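Local coordinates for protein amidohydrolase (Thermotoga maritima, PDB 3OOQ) that probably acts as a metal-dependent amidohydrolase, perhaps an allantoinase, at residues F[6-11]-F[38-43]; F[26-31]-F[357-362]; F[184-189]-F[208-213]; F[215-220]-F[243-248]. All blocks are in the same frame, centred on the assembly; numbering follows the deposited sequence.

Contact 1. Residues F[6-11]-F[38-43]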
# COMPACT_ATOMS: atom_id res chain seq x y z
N LYS F 6 28.90 -43.24 42.04
CA LYS F 6 28.36 -42.21 42.92
C LYS F 6 29.35 -41.05 42.97
O LYS F 6 30.55 -41.25 42.72
CB LYS F 6 28.11 -42.77 44.33
CG LYS F 6 27.15 -43.94 44.37
CD LYS F 6 27.28 -44.71 45.66
CE LYS F 6 26.20 -44.39 46.66
NZ LYS F 6 25.19 -45.49 46.76
N ILE F 7 28.86 -39.86 43.28
CA ILE F 7 29.73 -38.72 43.55
C ILE F 7 29.46 -38.22 44.96
O ILE F 7 28.31 -38.04 45.36
CB ILE F 7 29.51 -37.56 42.56
CG1 ILE F 7 29.87 -37.98 41.13
CG2 ILE F 7 30.31 -36.34 42.98
CD1 ILE F 7 29.44 -36.96 40.08
N LEU F 8 30.53 -37.99 45.71
CA LEU F 8 30.41 -37.51 47.07
C LEU F 8 31.07 -36.14 47.16
O LEU F 8 32.30 -36.02 47.08
CB LEU F 8 31.05 -38.51 48.03
CG LEU F 8 31.07 -38.19 49.53
CD1 LEU F 8 29.66 -37.83 50.03
CD2 LEU F 8 31.69 -39.35 50.33
N PHE F 9 30.25 -35.10 47.30
CA PHE F 9 30.77 -33.74 47.42
C PHE F 9 31.09 -33.48 48.88
O PHE F 9 30.21 -33.61 49.73
CB PHE F 9 29.75 -32.72 46.91
CG PHE F 9 29.47 -32.83 45.43
CD1 PHE F 9 30.34 -32.26 44.49
CD2 PHE F 9 28.33 -33.50 44.97
CE1 PHE F 9 30.08 -32.36 43.12
CE2 PHE F 9 28.06 -33.59 43.60
CZ PHE F 9 28.94 -33.02 42.67
N LYS F 10 32.33 -33.11 49.17
CA LYS F 10 32.77 -32.98 50.57
C LYS F 10 33.07 -31.55 51.01
O LYS F 10 33.78 -30.81 50.32
CB LYS F 10 33.99 -33.89 50.84
CG LYS F 10 33.70 -35.38 50.61
CD LYS F 10 33.75 -36.28 51.86
CE LYS F 10 33.57 -35.56 53.21
NZ LYS F 10 33.11 -36.54 54.25
N ASN F 11 32.54 -31.17 52.17
CA ASN F 11 32.99 -29.99 52.89
C ASN F 11 32.68 -28.63 52.24
O ASN F 11 33.33 -27.63 52.52
CB ASN F 11 34.49 -30.13 53.26
CG ASN F 11 34.92 -29.21 54.39
OD1 ASN F 11 34.18 -28.98 55.34
ND2 ASN F 11 36.12 -28.67 54.28
N GLU F 38 26.15 -33.64 57.47
CA GLU F 38 27.43 -33.31 58.11
C GLU F 38 28.66 -34.11 57.66
O GLU F 38 29.67 -33.51 57.23
CB GLU F 38 27.27 -33.49 59.62
CG GLU F 38 28.05 -32.52 60.47
CD GLU F 38 27.27 -31.25 60.77
OE1 GLU F 38 26.43 -30.85 59.94
OE2 GLU F 38 27.51 -30.66 61.84
N ASN F 39 28.60 -35.43 57.80
CA ASN F 39 29.78 -36.29 57.63
C ASN F 39 29.48 -37.58 56.87
O ASN F 39 29.51 -38.67 57.45
CB ASN F 39 30.42 -36.63 59.00
CG ASN F 39 31.51 -35.64 59.40
OD1 ASN F 39 31.37 -34.91 60.39
ND2 ASN F 39 32.60 -35.62 58.65
N ILE F 40 29.19 -37.46 55.58
CA ILE F 40 28.89 -38.64 54.77
C ILE F 40 30.17 -39.36 54.35
O ILE F 40 31.15 -38.71 53.97
CB ILE F 40 28.03 -38.28 53.53
CG1 ILE F 40 26.74 -37.56 53.96
CG2 ILE F 40 27.70 -39.53 52.73
CD1 ILE F 40 25.93 -36.97 52.81
N GLU F 41 30.16 -40.69 54.44
CA GLU F 41 31.24 -41.54 53.91
C GLU F 41 30.66 -42.55 52.94
O GLU F 41 29.59 -43.11 53.20
CB GLU F 41 32.00 -42.26 55.04
CG GLU F 41 33.49 -41.88 55.18
CD GLU F 41 33.71 -40.44 55.64
OE1 GLU F 41 32.99 -39.98 56.56
OE2 GLU F 41 34.61 -39.76 55.08
N ASP F 42 31.33 -42.77 51.82
CA ASP F 42 30.94 -43.81 50.87
C ASP F 42 32.17 -44.32 50.14
O ASP F 42 32.84 -43.57 49.42
CB ASP F 42 29.86 -43.33 49.88
CG ASP F 42 29.18 -44.48 49.13
OD1 ASP F 42 29.82 -45.10 48.24
OD2 ASP F 42 28.00 -44.76 49.42
N PRO F 43 32.47 -45.63 50.32
CA PRO F 43 33.75 -46.22 49.91
C PRO F 43 33.93 -46.27 48.39
O PRO F 43 35.06 -46.25 47.91
CB PRO F 43 33.67 -47.64 50.49
CG PRO F 43 32.20 -47.94 50.57
CD PRO F 43 31.54 -46.63 50.89
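Lys10 bends at chi2 (-114°) and again at chi3 (21°), which places CD and CE near the loop 38-43, with CE 4.0 Å from Ile40 O, although its CB does not head there. NZ donates a hydrogen bond of 2.9 Å to Ile40 O, with a C=O...N angle of 153°. The carboxylate of Glu41 comes in across the lysine chain, and its OE2 stands 3.6 Å from Lys10 NZ, a long salt bridge. The same ammonium group also pairs with Asp25, whose OD2 takes the backbone N-H of Ile40 as well. A leucine here would probably leave Ile40 O without this donor and the carboxylates of Glu41 and Asp25 without their shared positive charge.

Leu8 supplies the apolar middle. Its CD1 packs on Ile40 CG2 at 3.7 Å. Its CD2 lies against backbone, 3.7 Å from Ile40 O and equally far from Asp42 N. At the far end, Lys6 passes at about a right angle to Asp42. The methylene CE touches Asp42 OD2 at 3.3 Å, while Lys6 NZ is 3.9 Å from that oxygen, a long ion pair. Glu34 is the stronger partner of Lys6. Asp42 OD1 accepts the N-H groups of Asp44 and Ala45, which probably steadies the turn of its own loop.

The loop joins strand 32-37 to strand 46-49, the two outer strands of a small four-stranded mixed sheet. On its way it passes over one face of the strand 7-10, which lies between strands 24-29 and 46-49.

Contact 2. Residues F[26-31]-F[357-362]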
# COMPACT_ATOMS: atom_id res chain seq x y z
N VAL F 26 27.29 -33.87 50.28
CA VAL F 26 26.14 -34.27 49.49
C VAL F 26 26.58 -35.48 48.67
O VAL F 26 27.57 -35.42 47.96
CB VAL F 26 25.64 -33.11 48.58
CG1 VAL F 26 24.55 -33.57 47.63
CG2 VAL F 26 25.16 -31.92 49.42
N LEU F 27 25.82 -36.56 48.78
CA LEU F 27 26.08 -37.79 48.03
C LEU F 27 25.05 -37.94 46.94
O LEU F 27 23.83 -37.82 47.19
CB LEU F 27 26.04 -39.03 48.95
CG LEU F 27 26.15 -40.42 48.31
CD1 LEU F 27 27.52 -40.66 47.70
CD2 LEU F 27 25.85 -41.53 49.34
N VAL F 28 25.54 -38.21 45.73
CA VAL F 28 24.73 -38.31 44.54
C VAL F 28 24.90 -39.71 44.00
O VAL F 28 26.03 -40.22 43.93
CB VAL F 28 25.21 -37.28 43.47
CG1 VAL F 28 24.59 -37.56 42.09
CG2 VAL F 28 24.91 -35.87 43.92
N SER F 29 23.78 -40.34 43.64
CA SER F 29 23.81 -41.61 42.91
C SER F 29 22.57 -41.74 42.05
O SER F 29 21.51 -41.20 42.39
CB SER F 29 23.91 -42.81 43.87
OG SER F 29 22.66 -43.16 44.42
N ASN F 30 22.71 -42.45 40.93
CA ASN F 30 21.65 -42.62 39.93
C ASN F 30 20.97 -41.30 39.54
O ASN F 30 19.76 -41.26 39.34
CB ASN F 30 20.60 -43.66 40.36
CG ASN F 30 21.13 -45.10 40.36
OD1 ASN F 30 22.04 -45.45 39.62
ND2 ASN F 30 20.54 -45.94 41.20
N GLY F 31 21.77 -40.24 39.43
CA GLY F 31 21.29 -38.94 39.00
C GLY F 31 20.45 -38.17 40.01
O GLY F 31 19.79 -37.20 39.64
N LYS F 357 15.62 -35.74 45.37
CA LYS F 357 15.50 -34.75 44.26
C LYS F 357 16.55 -35.04 43.18
O LYS F 357 17.57 -35.70 43.44
CB LYS F 357 15.67 -33.30 44.76
CG LYS F 357 14.65 -32.73 45.78
CD LYS F 357 13.47 -33.63 46.12
CE LYS F 357 12.35 -32.85 46.75
NZ LYS F 357 11.79 -33.55 47.96
N ASP F 358 16.30 -34.56 41.97
CA ASP F 358 17.29 -34.57 40.89
C ASP F 358 18.59 -33.86 41.32
O ASP F 358 18.55 -32.80 41.94
CB ASP F 358 16.73 -33.88 39.63
CG ASP F 358 15.55 -34.63 39.00
OD1 ASP F 358 15.15 -35.71 39.49
OD2 ASP F 358 15.01 -34.14 37.97
N ALA F 359 19.74 -34.44 40.94
CA ALA F 359 21.04 -33.88 41.33
C ALA F 359 21.46 -32.78 40.36
O ALA F 359 22.41 -32.92 39.57
CB ALA F 359 22.07 -34.97 41.42
N ASP F 360 20.70 -31.69 40.41
CA ASP F 360 21.02 -30.50 39.64
C ASP F 360 21.68 -29.57 40.63
O ASP F 360 21.01 -29.00 41.51
CB ASP F 360 19.74 -29.89 39.06
CG ASP F 360 18.98 -30.86 38.17
OD1 ASP F 360 19.52 -31.96 37.85
OD2 ASP F 360 17.83 -30.53 37.79
N LEU F 361 23.00 -29.49 40.53
CA LEU F 361 23.83 -28.86 41.56
C LEU F 361 24.83 -27.90 40.94
O LEU F 361 25.40 -28.16 39.88
CB LEU F 361 24.56 -29.93 42.39
CG LEU F 361 23.65 -30.93 43.14
CD1 LEU F 361 24.42 -32.13 43.68
CD2 LEU F 361 22.87 -30.24 44.26
N VAL F 362 25.05 -26.78 41.62
CA VAL F 362 26.01 -25.80 41.11
C VAL F 362 27.05 -25.51 42.17
O VAL F 362 26.69 -25.20 43.31
CB VAL F 362 25.30 -24.48 40.71
CG1 VAL F 362 26.30 -23.49 40.13
CG2 VAL F 362 24.17 -24.75 39.70
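Val28 and Leu361 meet where two beta sheets face each other, in the small beta domain that amidohydrolases build from both ends of the chain. Strand 24-29 belongs to the N-terminal sheet. Strand 361-364 belongs to the second sheet, reached after the chain has passed through the barrel region.

The tight part is apolar and buried. Val28 straddles two partners. Its CG1, anti to the backbone N (chi1 167°), rests on Ala359 CB at 3.7 Å. Its CG2 touches Leu361 CD1 at 3.8 Å and also nears Ala359 CB, at 3.9 Å. The side chains of Val28 and Leu361 run in opposite directions and touch through one methyl each. Phe9 of the neighbouring strand 7-10 packs on both residues. Val26 makes a slacker approach, with CG1 4.2 Å from Leu361 CD1.

The looser side lies at the turn after strand 24-29, where Asn30 is exposed and Gly31 partly so. Gly31 has positive phi, and its O meets Ala359 N. Ala359 is the centre of an inverse gamma turn, marked by a weak bond from Asp360 N to Asp358 O. The turn places Ala359 CB toward Val28, while Asp358 and Asp360 point away and both form salt bridges with Lys133.

One hydrogen bond joins the segments: Ala359 N donates to Gly31 O over 3.1 Å. The N-H...O angle is a nearly straight 166°, but the nitrogen sits above the carbonyl plane, 38° out of it.

Contact 3. Residues F[184-189]-F[208-213]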
# COMPACT_ATOMS: atom_id res chain seq x y z
N THR F 184 -15.47 -21.05 25.35
CA THR F 184 -16.86 -21.42 25.06
C THR F 184 -16.86 -22.55 24.01
O THR F 184 -17.60 -23.54 24.13
CB THR F 184 -17.68 -20.19 24.56
OG1 THR F 184 -17.72 -19.19 25.58
CG2 THR F 184 -19.10 -20.56 24.22
N LYS F 185 -16.01 -22.41 23.00
CA LYS F 185 -15.88 -23.46 21.98
C LYS F 185 -15.28 -24.75 22.52
O LYS F 185 -15.70 -25.83 22.10
CB LYS F 185 -15.06 -22.95 20.80
CG LYS F 185 -15.82 -21.93 20.01
CD LYS F 185 -14.88 -20.85 19.52
CE LYS F 185 -14.69 -20.90 18.03
NZ LYS F 185 -14.58 -19.50 17.44
N VAL F 186 -14.31 -24.64 23.43
CA VAL F 186 -13.75 -25.79 24.14
C VAL F 186 -14.85 -26.58 24.88
O VAL F 186 -14.92 -27.80 24.77
CB VAL F 186 -12.61 -25.38 25.11
CG1 VAL F 186 -12.13 -26.59 25.96
CG2 VAL F 186 -11.43 -24.79 24.32
N LYS F 187 -15.71 -25.88 25.60
CA LYS F 187 -16.87 -26.51 26.23
C LYS F 187 -17.80 -27.21 25.24
O LYS F 187 -18.23 -28.33 25.51
CB LYS F 187 -17.65 -25.52 27.10
CG LYS F 187 -16.78 -24.89 28.19
CD LYS F 187 -17.48 -24.75 29.51
CE LYS F 187 -18.55 -23.68 29.49
NZ LYS F 187 -19.47 -23.83 30.66
N ASN F 188 -18.11 -26.58 24.11
CA ASN F 188 -18.94 -27.25 23.08
C ASN F 188 -18.30 -28.55 22.61
O ASN F 188 -18.96 -29.56 22.46
CB ASN F 188 -19.17 -26.36 21.86
CG ASN F 188 -20.03 -25.16 22.17
OD1 ASN F 188 -20.81 -25.15 23.13
ND2 ASN F 188 -19.92 -24.13 21.34
N TYR F 189 -16.99 -28.49 22.38
CA TYR F 189 -16.18 -29.61 21.91
C TYR F 189 -16.22 -30.80 22.86
O TYR F 189 -16.36 -31.94 22.43
CB TYR F 189 -14.76 -29.11 21.79
CG TYR F 189 -13.70 -30.09 21.34
CD1 TYR F 189 -12.80 -30.63 22.26
CD2 TYR F 189 -13.57 -30.43 20.00
CE1 TYR F 189 -11.78 -31.52 21.84
CE2 TYR F 189 -12.57 -31.30 19.57
CZ TYR F 189 -11.68 -31.84 20.48
OH TYR F 189 -10.69 -32.69 20.02
N LEU F 208 -6.84 -30.02 17.35
CA LEU F 208 -5.63 -29.79 18.10
C LEU F 208 -5.76 -28.60 19.05
O LEU F 208 -5.32 -28.66 20.19
CB LEU F 208 -4.49 -29.54 17.10
CG LEU F 208 -3.15 -30.19 17.36
CD1 LEU F 208 -3.32 -31.71 17.49
CD2 LEU F 208 -2.22 -29.82 16.20
N LYS F 209 -6.38 -27.52 18.57
CA LYS F 209 -6.60 -26.31 19.38
C LYS F 209 -7.57 -26.56 20.54
O LYS F 209 -7.38 -26.05 21.64
CB LYS F 209 -7.12 -25.15 18.51
CG LYS F 209 -6.16 -24.60 17.45
CD LYS F 209 -6.86 -23.42 16.74
CE LYS F 209 -5.99 -22.70 15.73
NZ LYS F 209 -6.59 -21.31 15.46
N MSE F 210 -8.62 -27.32 20.26
CA MSE F 210 -9.61 -27.67 21.27
C MSE F 210 -9.06 -28.65 22.31
O MSE F 210 -9.41 -28.56 23.49
CB MSE F 210 -10.86 -28.30 20.63
CG MSE F 210 -11.65 -27.42 19.69
SE MSE F 210 -12.45 -25.85 20.56
CE MSE F 210 -11.09 -24.58 20.12
N GLU F 211 -8.20 -29.57 21.87
CA GLU F 211 -7.61 -30.57 22.77
C GLU F 211 -6.81 -29.94 23.92
O GLU F 211 -6.96 -30.35 25.05
CB GLU F 211 -6.76 -31.60 21.99
CG GLU F 211 -7.60 -32.58 21.17
CD GLU F 211 -8.29 -33.64 22.04
OE1 GLU F 211 -9.38 -34.12 21.68
OE2 GLU F 211 -7.74 -33.99 23.09
N VAL F 212 -6.00 -28.92 23.65
CA VAL F 212 -5.24 -28.22 24.70
C VAL F 212 -6.15 -27.46 25.64
O VAL F 212 -5.89 -27.38 26.84
CB VAL F 212 -4.25 -27.14 24.16
CG1 VAL F 212 -3.05 -27.04 25.11
CG2 VAL F 212 -3.82 -27.43 22.77
N GLY F 213 -7.20 -26.85 25.08
CA GLY F 213 -8.17 -26.11 25.89
C GLY F 213 -8.84 -27.05 26.87
O GLY F 213 -9.06 -26.70 28.05
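Val186 and Met210 mark the point where the helices come nearest, with axes 9.1 Å apart and running at 94° to each other. This is close to a right-angle crossing between the long helix 172-198 and the short helix 208-217, in the barrel part of the chain, within the amidohydrolase family region.

Met210, modelled as selenomethionine, fills the crossing. Its CB lies over one face of the Tyr189 ring, near the centre, in a CH-pi contact whose modelled closeness is doubtful. The chain then bends, so that SE stands oblique to the ring, a Met-aromatic contact, and reaches the other helix 3.6 Å from Lys185 O. Val186 takes the next place. Its CG2 is 4.0 Å from Met210 SE, and its CG1 presses on the backbone of Gly213, 3.4 Å from the C atom. A CB on Gly213 would point at this valine, so the glycine permits the close approach.

Tyr189 CG is anti to the backbone N (chi1 179°). The ring extends to helix 208-217, where its OH donates a hydrogen bond of 2.6 Å to Glu211 OE1. The oxygen is met on its anti side, and ring and carboxylate planes stand 79° apart. The OH also accepts the N-H of Asp207. A phenylalanine here would probably leave Glu211 OE1 without this donor and Asp207 N without its acceptor.

Glu211 OE1 also takes a salt bridge from Lys193. The carboxylate is thus held by both a hydroxyl and an ammonium group, which is consistent with a charged glutamate at the polar edge of the crossing.

Contact 4. Residues F[215-220]-F[243-248]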
# COMPACT_ATOMS: atom_id res chain seq x y z
N MSE F 215 -7.54 -29.78 28.08
CA MSE F 215 -6.54 -30.06 29.12
C MSE F 215 -6.60 -29.04 30.24
O MSE F 215 -6.60 -29.41 31.41
CB MSE F 215 -5.13 -30.11 28.54
CG MSE F 215 -4.83 -31.38 27.79
SE MSE F 215 -2.96 -31.37 27.28
CE MSE F 215 -3.09 -30.90 25.35
N VAL F 216 -6.67 -27.77 29.85
CA VAL F 216 -6.81 -26.66 30.78
C VAL F 216 -8.12 -26.75 31.57
O VAL F 216 -8.12 -26.62 32.78
CB VAL F 216 -6.68 -25.29 30.07
CG1 VAL F 216 -6.97 -24.13 31.07
CG2 VAL F 216 -5.30 -25.13 29.48
N LEU F 217 -9.24 -27.00 30.89
CA LEU F 217 -10.53 -27.10 31.59
C LEU F 217 -10.64 -28.30 32.51
O LEU F 217 -11.34 -28.25 33.52
CB LEU F 217 -11.72 -27.04 30.62
CG LEU F 217 -11.90 -25.72 29.86
CD1 LEU F 217 -13.30 -25.65 29.27
CD2 LEU F 217 -11.66 -24.50 30.77
N ARG F 218 -9.93 -29.38 32.18
CA ARG F 218 -9.86 -30.56 33.04
C ARG F 218 -8.78 -30.41 34.09
O ARG F 218 -8.48 -31.34 34.81
CB ARG F 218 -9.62 -31.83 32.22
CG ARG F 218 -10.80 -32.31 31.42
CD ARG F 218 -10.50 -33.64 30.73
NE ARG F 218 -11.59 -34.02 29.84
CZ ARG F 218 -12.72 -34.60 30.23
NH1 ARG F 218 -12.93 -34.91 31.50
NH2 ARG F 218 -13.67 -34.87 29.33
N LYS F 219 -8.17 -29.22 34.14
CA LYS F 219 -7.12 -28.90 35.12
C LYS F 219 -5.87 -29.79 35.06
O LYS F 219 -5.15 -29.91 36.05
CB LYS F 219 -7.67 -28.87 36.55
CG LYS F 219 -8.74 -27.83 36.76
CD LYS F 219 -9.07 -27.73 38.24
CE LYS F 219 -10.19 -26.78 38.50
NZ LYS F 219 -10.25 -26.43 39.95
N LYS F 220 -5.60 -30.38 33.90
CA LYS F 220 -4.37 -31.15 33.73
C LYS F 220 -3.16 -30.22 33.72
O LYS F 220 -2.10 -30.57 34.21
CB LYS F 220 -4.41 -31.99 32.46
CG LYS F 220 -5.46 -33.09 32.49
CD LYS F 220 -5.56 -33.76 31.12
CE LYS F 220 -6.51 -34.96 31.11
NZ LYS F 220 -6.39 -35.77 32.38
N PHE F 243 -14.59 -20.28 33.98
CA PHE F 243 -14.47 -21.54 33.29
C PHE F 243 -13.92 -22.65 34.17
O PHE F 243 -13.82 -23.77 33.72
CB PHE F 243 -13.63 -21.37 32.02
CG PHE F 243 -14.32 -20.56 30.95
CD1 PHE F 243 -15.30 -21.14 30.14
CD2 PHE F 243 -14.01 -19.21 30.76
CE1 PHE F 243 -15.96 -20.40 29.17
CE2 PHE F 243 -14.66 -18.45 29.77
CZ PHE F 243 -15.63 -19.04 28.99
N GLY F 244 -13.58 -22.32 35.41
CA GLY F 244 -13.04 -23.27 36.39
C GLY F 244 -11.70 -23.87 36.02
O GLY F 244 -11.53 -25.08 36.08
N PHE F 245 -10.73 -23.05 35.63
CA PHE F 245 -9.37 -23.57 35.43
C PHE F 245 -8.33 -22.98 36.39
O PHE F 245 -8.57 -21.94 37.03
CB PHE F 245 -8.93 -23.50 33.95
CG PHE F 245 -8.97 -22.12 33.32
CD1 PHE F 245 -7.92 -21.21 33.52
CD2 PHE F 245 -10.00 -21.76 32.47
CE1 PHE F 245 -7.93 -19.98 32.89
CE2 PHE F 245 -10.00 -20.51 31.84
CZ PHE F 245 -8.97 -19.63 32.05
N ASN F 246 -7.19 -23.66 36.52
CA ASN F 246 -6.07 -23.17 37.32
C ASN F 246 -5.27 -22.13 36.59
O ASN F 246 -5.07 -22.24 35.38
CB ASN F 246 -5.14 -24.32 37.72
CG ASN F 246 -5.83 -25.32 38.62
OD1 ASN F 246 -6.60 -24.94 39.46
ND2 ASN F 246 -5.56 -26.61 38.43
N LEU F 247 -4.77 -21.14 37.33
CA LEU F 247 -3.96 -20.10 36.72
C LEU F 247 -2.73 -19.75 37.51
O LEU F 247 -2.66 -19.93 38.72
CB LEU F 247 -4.78 -18.82 36.44
CG LEU F 247 -4.99 -17.75 37.53
CD1 LEU F 247 -5.18 -16.38 36.95
CD2 LEU F 247 -6.20 -18.09 38.37
N VAL F 248 -1.76 -19.22 36.77
CA VAL F 248 -0.62 -18.53 37.31
C VAL F 248 -0.62 -17.16 36.63
O VAL F 248 -0.91 -17.05 35.44
CB VAL F 248 0.70 -19.30 36.96
CG1 VAL F 248 1.92 -18.55 37.44
CG2 VAL F 248 0.69 -20.74 37.56
O HOH W 1 -6.24 -25.62 34.65
O HOH W 2 -13.40 -26.72 34.01
O HOH W 3 -3.42 -27.34 36.50
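Lys219 lies against Gly244 and Asn246 where two helix ends meet, each finished by a Schellman motif. Lys219 is the C-prime residue of helix 208-217, and Gly244 is that of helix 230-243. Both have positive phi. The chain then enters the adjacent parallel strands 223-227 and 247-249, part of the TIM-barrel-like fold.

The lysine chain is extended beyond CG and crosses Asn246 at about a right angle. CB starts 3.6 Å from Asn246 ND2, and CG follows at 3.8 Å from the same nitrogen. CD passes the amide, 3.7 Å from Asn246 ND2. CE comes down on the backbone, 3.2 Å from Gly244 O. NZ ends 4.0 Å from Asn246 OD1, a distant approach.

Deeper in, the contact is apolar. Val216 CG1 packs on Phe245 CB at 3.5 Å and approaches its ring obliquely, nearest CG. Leu217 CD2 touches Phe245 CD2 and Phe243 CB. Phe183 of helix 172-198 lies against both Leu217 and Phe245.

No direct hydrogen bond joins the segments; waters bridge them instead. One takes the N-H of Asn246 ND2 and donates to Lys219 O. Another binds backbone at both ends: it donates to Val216 O at 2.8 Å and accepts from Asn246 N at 2.9 Å.

Contacts 1 and 2 share the small beta domain and touch: strands 7-10 and 24-29 are neighbours, joined by probable backbone hydrogen bonds. Contact 2 is buried between sheets and mostly apolar, whereas contact 1 lies nearer the surface and adds lysine-carboxylate pairs to a leucine-isoleucine centre. Contacts 3 and 4 lie in the barrel part, within the amidohydrolase family region, and both use helix 208-217. They meet where Leu217 packs on Val186 and Lys187. Both are partly buried, but contact 3 ties helices by a direct hydroxyl-carboxylate bond, while in contact 4 the polar links run through water, beside apolar packing. Contacts 1 and 3 are farthest apart, with centres about 52 Å from each other.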